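Local coordinates for protein alcohol dehydrogenase (Escherichia coli, PDB 5VM2) that is an oxidoreductase of unknown specificity, probably a zinc-containing alcohol dehydrogenase-type enzyme that uses NAD or NADP to oxidise CH-OH groups, at residues 145-150 and 309-314. Residues are numbered along the deposited sequence; the frame is centred on the assembly and turned at random.
Sequences TMEGTL and FDVKSM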
ATOM      1  N   THR A 145      11.089   3.914  12.333  1.00 40.47           N
ATOM      2  CA  THR A 145      11.168   3.004  11.199  1.00 42.44           C
ATOM      3  C   THR A 145       9.878   2.225  10.981  1.00 41.77           C
ATOM      4  O   THR A 145       9.652   1.733   9.870  1.00 41.83           O
ATOM      5  CB  THR A 145      12.348   2.046  11.371  1.00 44.42           C
ATOM      6  OG1 THR A 145      12.322   1.488  12.689  1.00 47.75           O
ATOM      7  CG2 THR A 145      13.661   2.787  11.162  1.00 44.04           C
ATOM      8  N   MET A 146       9.026   2.099  12.001  1.00 42.30           N
ATOM      9  CA  MET A 146       7.714   1.506  11.759  1.00 42.11           C
ATOM     10  C   MET A 146       6.830   2.445  10.949  1.00 39.69           C
ATOM     11  O   MET A 146       6.098   1.997  10.060  1.00 38.52           O
ATOM     12  CB  MET A 146       7.024   1.139  13.069  1.00 44.65           C
ATOM     13  CG  MET A 146       5.740   0.365  12.833  1.00 45.61           C
ATOM     14  SD  MET A 146       4.793   0.059  14.322  1.00 50.50           S
ATOM     15  CE  MET A 146       4.200   1.711  14.688  1.00 52.16           C
ATOM     16  N   GLU A 147       6.869   3.746  11.253  1.00 38.78           N
ATOM     17  CA  GLU A 147       6.168   4.713  10.413  1.00 37.20           C
ATOM     18  C   GLU A 147       6.762   4.748   9.011  1.00 36.50           C
ATOM     19  O   GLU A 147       6.028   4.835   8.021  1.00 35.43           O
ATOM     20  CB  GLU A 147       6.221   6.104  11.043  1.00 39.87           C
ATOM     21  CG  GLU A 147       5.347   6.282  12.277  1.00 41.63           C
ATOM     22  CD  GLU A 147       5.539   7.642  12.932  1.00 45.37           C
ATOM     23  OE1 GLU A 147       4.619   8.486  12.857  1.00 45.41           O
ATOM     24  OE2 GLU A 147       6.614   7.867  13.522  1.00 48.23           O
ATOM     25  N   GLY A 148       8.093   4.687   8.909  1.00 37.87           N
ATOM     26  CA  GLY A 148       8.722   4.647   7.598  1.00 35.26           C
ATOM     27  C   GLY A 148       8.262   3.464   6.769  1.00 34.13           C
ATOM     28  O   GLY A 148       8.127   3.560   5.548  1.00 32.76           O
ATOM     29  N   THR A 149       8.014   2.332   7.427  1.00 35.08           N
ATOM     30  CA  THR A 149       7.486   1.167   6.730  1.00 35.21           C
ATOM     31  C   THR A 149       6.106   1.452   6.152  1.00 35.34           C
ATOM     32  O   THR A 149       5.794   1.036   5.029  1.00 34.72           O
ATOM     33  CB  THR A 149       7.432  -0.020   7.692  1.00 38.39           C
ATOM     34  OG1 THR A 149       8.751  -0.295   8.176  1.00 40.37           O
ATOM     35  CG2 THR A 149       6.882  -1.251   6.998  1.00 37.07           C
ATOM     36  N   LEU A 150       5.274   2.179   6.896  1.00 34.34           N
ATOM     37  CA  LEU A 150       3.915   2.396   6.421  1.00 32.33           C
ATOM     38  C   LEU A 150       3.800   3.545   5.432  1.00 29.52           C
ATOM     39  O   LEU A 150       2.711   3.768   4.897  1.00 27.56           O
ATOM     40  CB  LEU A 150       2.988   2.640   7.611  1.00 33.98           C
ATOM     41  CG  LEU A 150       3.178   1.596   8.709  1.00 39.08           C
ATOM     42  CD1 LEU A 150       2.801   2.170  10.060  1.00 42.16           C
ATOM     43  CD2 LEU A 150       2.372   0.345   8.391  1.00 39.47           C
ATOM     44  N   PHE A 309      -1.026  13.176   8.650  1.00 30.84           N
ATOM     45  CA  PHE A 309      -1.306  11.831   8.167  1.00 31.52           C
ATOM     46  C   PHE A 309      -0.831  10.867   9.252  1.00 32.95           C
ATOM     47  O   PHE A 309       0.367  10.802   9.543  1.00 33.45           O
ATOM     48  CB  PHE A 309      -0.582  11.609   6.838  1.00 31.38           C
ATOM     49  CG  PHE A 309      -1.127  10.483   5.998  1.00 30.34           C
ATOM     50  CD1 PHE A 309      -1.480  10.712   4.679  1.00 29.38           C
ATOM     51  CD2 PHE A 309      -1.233   9.193   6.504  1.00 31.64           C
ATOM     52  CE1 PHE A 309      -1.960   9.686   3.886  1.00 28.54           C
ATOM     53  CE2 PHE A 309      -1.711   8.162   5.715  1.00 32.68           C
ATOM     54  CZ  PHE A 309      -2.072   8.408   4.403  1.00 29.94           C
ATOM     55  N   ASP A 310      -1.770  10.138   9.867  1.00 34.14           N
ATOM     56  CA  ASP A 310      -1.487   9.276  11.025  1.00 35.18           C
ATOM     57  C   ASP A 310      -1.443   7.821  10.563  1.00 35.78           C
ATOM     58  O   ASP A 310      -2.482   7.214  10.294  1.00 35.97           O
ATOM     59  CB  ASP A 310      -2.539   9.489  12.112  1.00 38.17           C
ATOM     60  CG  ASP A 310      -2.289   8.656  13.382  1.00 42.14           C
ATOM     61  OD1 ASP A 310      -1.397   7.780  13.402  1.00 44.21           O
ATOM     62  OD2 ASP A 310      -3.011   8.881  14.377  1.00 45.79           O
ATOM     63  N   VAL A 311      -0.234   7.255  10.491  1.00 33.84           N
ATOM     64  CA  VAL A 311      -0.077   5.836  10.174  1.00 33.28           C
ATOM     65  C   VAL A 311       0.195   4.982  11.412  1.00 35.92           C
ATOM     66  O   VAL A 311      -0.065   3.768  11.379  1.00 36.88           O
ATOM     67  CB  VAL A 311       1.034   5.611   9.122  1.00 32.73           C
ATOM     68  CG1 VAL A 311       0.642   6.230   7.794  1.00 31.93           C
ATOM     69  CG2 VAL A 311       2.374   6.165   9.602  1.00 31.93           C
ATOM     70  N   LYS A 312       0.700   5.575  12.500  1.00 36.46           N
ATOM     71  CA  LYS A 312       0.995   4.808  13.704  1.00 40.18           C
ATOM     72  C   LYS A 312      -0.278   4.259  14.333  1.00 39.84           C
ATOM     73  O   LYS A 312      -0.302   3.117  14.806  1.00 40.90           O
ATOM     74  CB  LYS A 312       1.755   5.683  14.702  1.00 45.67           C
ATOM     75  CG  LYS A 312       1.874   5.097  16.099  1.00 52.26           C
ATOM     76  CD  LYS A 312       2.767   5.960  16.981  1.00 57.25           C
ATOM     77  CE  LYS A 312       4.110   6.228  16.316  1.00 59.99           C
ATOM     78  NZ  LYS A 312       4.838   4.968  15.995  1.00 61.60           N
ATOM     79  N   SER A 313      -1.349   5.057  14.343  1.00 36.13           N
ATOM     80  CA  SER A 313      -2.609   4.613  14.922  1.00 37.32           C
ATOM     81  C   SER A 313      -3.231   3.455  14.155  1.00 36.60           C
ATOM     82  O   SER A 313      -4.140   2.803  14.677  1.00 37.59           O
ATOM     83  CB  SER A 313      -3.599   5.777  14.980  1.00 39.86           C
ATOM     84  OG  SER A 313      -3.197   6.749  15.931  1.00 41.69           O
ATOM     85  N   MET A 314      -2.781   3.183  12.931  1.00 35.76           N
ATOM     86  CA  MET A 314      -3.392   2.109  12.161  1.00 35.12           C
ATOM     87  C   MET A 314      -2.835   0.739  12.523  1.00 37.23           C
ATOM     88  O   MET A 314      -3.518  -0.268  12.302  1.00 38.83           O
ATOM     89  CB  MET A 314      -3.218   2.381  10.667  1.00 35.18           C
ATOM     90  CG  MET A 314      -3.818   3.714  10.247  1.00 35.45           C
ATOM     91  SD  MET A 314      -3.586   4.079   8.501  1.00 35.26           S
ATOM     92  CE  MET A 314      -4.239   2.573   7.769  1.00 34.83           C
TER
HETATM   93  O   HOH W   1       1.941   8.284  12.296  1.00 34.83           O
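The carboxylate of E147 lies beneath the end of K312: CE stands over one face, 3.9 Å from CD, and NZ over the same face, displaced toward CG. Beyond OE1, little removed from the carboxylate plane, a water donates to OE1 at 2.7 Å and accepts from the backbone N of K312 at 3.0 Å. The second flat group, the D310 carboxylate, is met by S313 on its syn sides, well out of plane: N bonds OD1 nearly straight (170°), an Asx motif, and OG bonds OD2. K312 bends at chi3 (-52°), which brings CE over E147. Its NZ stays 4.2 Å from OE2, too far for a salt bridge, and pairs instead with D144; M146 CE touches NZ at 3.6 Å, the side chains crossing at about a right angle. Below, V311 CG2 reaches the E147 stem, while L150 and V311 slide past each other in opposite directions, CB atoms 3.9 Å apart; L150 CD1 meets V311 O at 3.5 Å. The contact packs the first turns of helix 145-163, which also carries the magnesium ligand E152, against the loop from helix 297-305 into strand 315-320; L150 lies about 9 Å from the magnesium. The chemistry is largely apolar where L150 meets V311 and charged at K312, where E147 and D144 should favour the protonated amine; polar links run through intermediaries, the water between E147 OE1 and K312 N, and D144 between K312 NZ and E147 N.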